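Molybdopterin biosynthesis Mog protein (Mycobacterium tuberculosis, PDB 2G4R) probably takes part in molybdenum cofactor biosynthesis, binding molybdopterin through a MogA-type domain. Local coordinates at residues D78-I92 against R114-N127. Sequence-based numbering, arbitrary orientation.
Sequences DTTPEHTVAVLDYVI and RGVCGVAGRTLIIN
D89 and Y90 both face V119 at one edge of the sheet, where strand 90-91 pairs with 117-120, forming a classic beta bulge. The carbonyl O of V119 accepts from both, in its own plane: D89 N at 2.7 Å and Y90 N at 3.3 Å. Y90 O takes V119 N in return, and beyond the bulge I92 N reaches C117 O at 2.8 Å. The D89 carboxylate closes the other end: its OD2 receives G121 N at 2.8 Å from above the carboxylate plane, and water 1 links the same oxygen to G121 O.

At the start of helix 80-87 the polar contact is ionic. R114 NH1 meets E82 OE2 at 3.0 Å on its syn side, carboxylate and guanidinium planes turned 48° apart. P81 CG lies over one face of the guanidinium, and R114 NE is held by G73 O.

Between these ends the contact is mainly apolar. The methyls of L88 fork over G118, CD1 on G118 CA and CD2 on G118 C and against I125 CD1 (3.9 Å), while T84 chi1 of -55° sets OG1 beside its backbone N and turns CG2 onto V116 CG2. On the opposite sheet face, with V119, I92 CD1 touches L124 CD1 at 3.7 Å.

Backbone bonds fix the strand register, aliphatic contacts seat the helix on the sheet, and the E82–R114 pair, on an exposed glutamate, probably adds a weaker, solvent-screened tie.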
loop_
_atom_site.group_PDB
_atom_site.type_symbol
_atom_site.label_atom_id
_atom_site.label_comp_id
_atom_site.label_asym_id
_atom_site.label_seq_id
_atom_site.Cartn_x
_atom_site.Cartn_y
_atom_site.Cartn_z
ATOM N N ASP A 78 11.231 -9.939 8.095
ATOM C CA ASP A 78 10.145 -10.931 8.230
ATOM C C ASP A 78 9.676 -11.040 9.667
ATOM O O ASP A 78 10.323 -11.703 10.453
ATOM C CB ASP A 78 10.649 -12.311 7.816
ATOM C CG ASP A 78 10.962 -12.412 6.362
ATOM O OD1 ASP A 78 10.256 -11.830 5.536
ATOM O OD2 ASP A 78 11.918 -13.117 6.052
ATOM N N THR A 79 8.579 -10.386 10.021
ATOM C CA THR A 79 8.042 -10.459 11.376
ATOM C C THR A 79 6.577 -10.928 11.458
ATOM O O THR A 79 5.928 -10.747 12.466
ATOM C CB THR A 79 8.188 -9.071 12.061
ATOM O OG1 THR A 79 7.510 -8.085 11.273
ATOM C CG2 THR A 79 9.680 -8.703 12.171
ATOM N N THR A 80 6.049 -11.558 10.406
ATOM C CA THR A 80 4.675 -12.040 10.416
ATOM C C THR A 80 4.427 -13.004 11.620
ATOM O O THR A 80 3.408 -12.886 12.297
ATOM C CB THR A 80 4.255 -12.646 9.031
ATOM O OG1 THR A 80 4.318 -11.655 7.964
ATOM C CG2 THR A 80 2.844 -13.205 9.092
ATOM N N PRO A 81 5.323 -13.974 11.873
ATOM C CA PRO A 81 5.084 -14.980 12.957
ATOM C C PRO A 81 4.963 -14.283 14.324
ATOM O O PRO A 81 4.076 -14.562 15.099
ATOM C CB PRO A 81 6.380 -15.818 12.916
ATOM C CG PRO A 81 6.890 -15.657 11.594
ATOM C CD PRO A 81 6.591 -14.239 11.206
ATOM N N GLU A 82 5.833 -13.317 14.575
ATOM C CA GLU A 82 5.764 -12.535 15.809
ATOM C C GLU A 82 4.464 -11.809 15.977
ATOM O O GLU A 82 3.851 -11.882 17.038
ATOM C CB GLU A 82 6.919 -11.509 15.881
ATOM C CG GLU A 82 8.268 -12.062 16.194
ATOM C CD GLU A 82 8.960 -12.797 15.037
ATOM O OE1 GLU A 82 8.520 -12.731 13.862
ATOM O OE2 GLU A 82 9.974 -13.468 15.333
ATOM N N HIS A 83 4.053 -11.051 14.970
ATOM C CA HIS A 83 2.771 -10.363 15.025
ATOM C C HIS A 83 1.547 -11.278 15.172
ATOM O O HIS A 83 0.560 -10.880 15.812
ATOM C CB HIS A 83 2.576 -9.387 13.871
ATOM C CG HIS A 83 3.409 -8.161 13.995
ATOM N ND1 HIS A 83 3.018 -7.068 14.747
ATOM C CD2 HIS A 83 4.649 -7.877 13.533
ATOM C CE1 HIS A 83 3.975 -6.153 14.712
ATOM N NE2 HIS A 83 4.959 -6.601 13.954
ATOM N N THR A 84 1.612 -12.473 14.566
ATOM C CA THR A 84 0.550 -13.480 14.625
ATOM C C THR A 84 0.479 -14.071 16.042
ATOM O O THR A 84 -0.612 -14.155 16.642
ATOM C CB THR A 84 0.830 -14.594 13.558
ATOM O OG1 THR A 84 0.974 -13.991 12.254
ATOM C CG2 THR A 84 -0.248 -15.661 13.501
ATOM N N VAL A 85 1.627 -14.516 16.544
ATOM C CA VAL A 85 1.705 -15.048 17.903
ATOM C C VAL A 85 1.151 -14.013 18.903
ATOM O O VAL A 85 0.467 -14.401 19.844
ATOM C CB VAL A 85 3.137 -15.420 18.336
ATOM C CG1 VAL A 85 3.213 -15.718 19.920
ATOM C CG2 VAL A 85 3.680 -16.626 17.532
ATOM N N ALA A 86 1.437 -12.727 18.695
ATOM C CA ALA A 86 0.965 -11.691 19.631
ATOM C C ALA A 86 -0.547 -11.655 19.702
ATOM O O ALA A 86 -1.099 -11.478 20.769
ATOM C CB ALA A 86 1.508 -10.279 19.234
ATOM N N VAL A 87 -1.212 -11.808 18.560
ATOM C CA VAL A 87 -2.659 -11.803 18.483
ATOM C C VAL A 87 -3.291 -13.117 18.956
ATOM O O VAL A 87 -4.392 -13.130 19.491
ATOM C CB VAL A 87 -3.114 -11.496 17.031
ATOM C CG1 VAL A 87 -4.581 -11.588 16.874
ATOM C CG2 VAL A 87 -2.683 -10.098 16.639
ATOM N N LEU A 88 -2.586 -14.229 18.774
ATOM C CA LEU A 88 -3.156 -15.561 19.049
ATOM C C LEU A 88 -3.383 -15.806 20.530
ATOM O O LEU A 88 -2.604 -15.329 21.350
ATOM C CB LEU A 88 -2.221 -16.646 18.513
ATOM C CG LEU A 88 -2.253 -16.855 16.996
ATOM C CD1 LEU A 88 -1.299 -17.994 16.515
ATOM C CD2 LEU A 88 -3.625 -17.151 16.558
ATOM N N ASP A 89 -4.437 -16.549 20.849
ATOM C CA ASP A 89 -4.597 -17.142 22.191
ATOM C C ASP A 89 -3.610 -18.303 22.335
ATOM O O ASP A 89 -2.909 -18.414 23.359
ATOM C CB ASP A 89 -6.036 -17.642 22.418
ATOM C CG ASP A 89 -7.053 -16.510 22.518
ATOM O OD1 ASP A 89 -6.691 -15.393 22.942
ATOM O OD2 ASP A 89 -8.223 -16.740 22.152
ATOM N N TYR A 90 -3.532 -19.161 21.303
ATOM C CA TYR A 90 -2.553 -20.222 21.279
ATOM C C TYR A 90 -2.211 -20.687 19.860
ATOM O O TYR A 90 -2.960 -20.405 18.914
ATOM C CB TYR A 90 -3.068 -21.418 22.081
ATOM C CG TYR A 90 -4.436 -21.880 21.656
ATOM C CD1 TYR A 90 -4.596 -22.730 20.556
ATOM C CD2 TYR A 90 -5.563 -21.495 22.368
ATOM C CE1 TYR A 90 -5.833 -23.148 20.148
ATOM C CE2 TYR A 90 -6.822 -21.914 21.978
ATOM C CZ TYR A 90 -6.935 -22.752 20.870
ATOM O OH TYR A 90 -8.158 -23.159 20.472
ATOM N N VAL A 91 -1.126 -21.448 19.747
ATOM C CA VAL A 91 -0.694 -22.028 18.449
ATOM C C VAL A 91 -1.148 -23.480 18.203
ATOM O O VAL A 91 -1.407 -24.267 19.127
ATOM C CB VAL A 91 0.855 -21.969 18.251
ATOM C CG1 VAL A 91 1.342 -20.509 18.245
ATOM C CG2 VAL A 91 1.537 -22.771 19.298
ATOM N N ILE A 92 -1.189 -23.840 16.933
ATOM C CA ILE A 92 -1.583 -25.178 16.517
ATOM C C ILE A 92 -0.312 -25.696 15.807
ATOM O O ILE A 92 -0.106 -25.454 14.571
ATOM C CB ILE A 92 -2.841 -25.234 15.619
ATOM C CG1 ILE A 92 -4.106 -24.636 16.301
ATOM C CG2 ILE A 92 -3.187 -26.698 15.282
ATOM C CD1 ILE A 92 -5.162 -24.310 15.287
ATOM N N ARG A 114 8.865 -19.654 9.147
ATOM C CA ARG A 114 8.558 -19.620 10.561
ATOM C C ARG A 114 7.081 -19.417 10.869
ATOM O O ARG A 114 6.718 -19.058 11.980
ATOM C CB ARG A 114 9.366 -18.508 11.236
ATOM C CG ARG A 114 10.852 -18.703 11.013
ATOM C CD ARG A 114 11.576 -17.666 11.822
ATOM N NE ARG A 114 11.292 -16.297 11.383
ATOM C CZ ARG A 114 10.667 -15.375 12.108
ATOM N NH1 ARG A 114 10.206 -15.644 13.341
ATOM N NH2 ARG A 114 10.486 -14.182 11.600
ATOM N N GLY A 115 6.243 -19.737 9.896
ATOM C CA GLY A 115 4.816 -19.547 10.023
ATOM C C GLY A 115 4.265 -20.316 11.213
ATOM O O GLY A 115 4.754 -21.396 11.572
ATOM N N VAL A 116 3.294 -19.694 11.836
ATOM C CA VAL A 116 2.457 -20.331 12.823
ATOM C C VAL A 116 0.997 -20.360 12.319
ATOM O O VAL A 116 0.633 -19.736 11.306
ATOM C CB VAL A 116 2.576 -19.618 14.182
ATOM C CG1 VAL A 116 3.984 -19.620 14.663
ATOM C CG2 VAL A 116 2.035 -18.159 14.105
ATOM N N CYS A 117 0.204 -21.146 12.998
ATOM C CA CYS A 117 -1.227 -21.170 12.894
ATOM C C CYS A 117 -1.722 -21.161 14.333
ATOM O O CYS A 117 -1.019 -21.615 15.227
ATOM C CB CYS A 117 -1.730 -22.435 12.243
ATOM S SG CYS A 117 -1.166 -22.755 10.515
ATOM N N GLY A 118 -2.950 -20.712 14.551
ATOM C CA GLY A 118 -3.550 -20.769 15.884
ATOM C C GLY A 118 -4.960 -20.294 15.899
ATOM O O GLY A 118 -5.575 -20.042 14.830
ATOM N N VAL A 119 -5.479 -20.148 17.119
ATOM C CA VAL A 119 -6.786 -19.577 17.362
ATOM C C VAL A 119 -6.643 -18.309 18.214
ATOM O O VAL A 119 -5.776 -18.210 19.139
ATOM C CB VAL A 119 -7.760 -20.615 18.032
ATOM C CG1 VAL A 119 -9.085 -19.977 18.355
ATOM C CG2 VAL A 119 -7.957 -21.858 17.175
ATOM N N ALA A 120 -7.427 -17.304 17.821
ATOM C CA ALA A 120 -7.602 -16.039 18.558
ATOM C C ALA A 120 -9.106 -15.786 18.677
ATOM O O ALA A 120 -9.780 -15.554 17.669
ATOM C CB ALA A 120 -6.943 -14.899 17.808
ATOM N N GLY A 121 -9.630 -15.804 19.898
ATOM C CA GLY A 121 -11.067 -15.763 20.098
ATOM C C GLY A 121 -11.688 -16.977 19.446
ATOM O O GLY A 121 -11.433 -18.093 19.878
ATOM N N ARG A 122 -12.508 -16.775 18.421
ATOM C CA ARG A 122 -13.051 -17.914 17.665
ATOM C C ARG A 122 -12.601 -17.858 16.184
ATOM O O ARG A 122 -13.232 -18.458 15.317
ATOM C CB ARG A 122 -14.569 -17.941 17.736
ATOM C CG ARG A 122 -15.187 -18.036 19.154
ATOM C CD ARG A 122 -16.682 -18.490 19.094
ATOM N NE ARG A 122 -17.027 -19.089 17.794
ATOM C CZ ARG A 122 -18.064 -19.882 17.553
ATOM N NH1 ARG A 122 -18.955 -20.188 18.502
ATOM N NH2 ARG A 122 -18.216 -20.363 16.314
ATOM N N THR A 123 -11.493 -17.157 15.932
ATOM C CA THR A 123 -10.927 -17.006 14.605
ATOM C C THR A 123 -9.678 -17.896 14.423
ATOM O O THR A 123 -8.763 -17.913 15.247
ATOM C CB THR A 123 -10.513 -15.513 14.386
ATOM O OG1 THR A 123 -11.658 -14.669 14.566
ATOM C CG2 THR A 123 -9.939 -15.303 13.040
ATOM N N LEU A 124 -9.669 -18.655 13.341
ATOM C CA LEU A 124 -8.552 -19.482 13.036
ATOM C C LEU A 124 -7.644 -18.644 12.141
ATOM O O LEU A 124 -8.109 -18.038 11.180
ATOM C CB LEU A 124 -8.996 -20.735 12.359
ATOM C CG LEU A 124 -7.958 -21.658 11.707
ATOM C CD1 LEU A 124 -7.083 -22.343 12.749
ATOM C CD2 LEU A 124 -8.708 -22.678 10.891
ATOM N N ILE A 125 -6.384 -18.578 12.495
ATOM C CA ILE A 125 -5.357 -17.844 11.716
ATOM C C ILE A 125 -4.304 -18.819 11.207
ATOM O O ILE A 125 -3.735 -19.575 11.990
ATOM C CB ILE A 125 -4.619 -16.747 12.537
ATOM C CG1 ILE A 125 -5.636 -15.937 13.325
ATOM C CG2 ILE A 125 -3.635 -15.929 11.629
ATOM C CD1 ILE A 125 -5.131 -14.747 13.904
ATOM N N ILE A 126 -4.017 -18.698 9.922
ATOM C CA ILE A 126 -3.067 -19.543 9.155
ATOM C C ILE A 126 -1.972 -18.697 8.487
ATOM O O ILE A 126 -2.264 -17.864 7.648
ATOM C CB ILE A 126 -3.823 -20.297 8.060
ATOM C CG1 ILE A 126 -5.102 -21.001 8.616
ATOM C CG2 ILE A 126 -2.893 -21.280 7.330
ATOM C CD1 ILE A 126 -4.822 -22.092 9.671
ATOM N N ASN A 127 -0.704 -18.879 8.871
ATOM C CA ASN A 127 0.390 -18.234 8.140
ATOM C C ASN A 127 0.843 -19.172 7.005
ATOM O O ASN A 127 1.112 -20.355 7.240
ATOM C CB ASN A 127 1.624 -17.929 9.002
ATOM C CG ASN A 127 1.406 -16.883 10.121
ATOM O OD1 ASN A 127 0.530 -15.987 10.065
ATOM N ND2 ASN A 127 2.317 -16.924 11.079
HETATM O O HOH W 1 -9.636 -19.078 22.034
HETATM O O HOH W 2 1.805 -23.169 14.861
#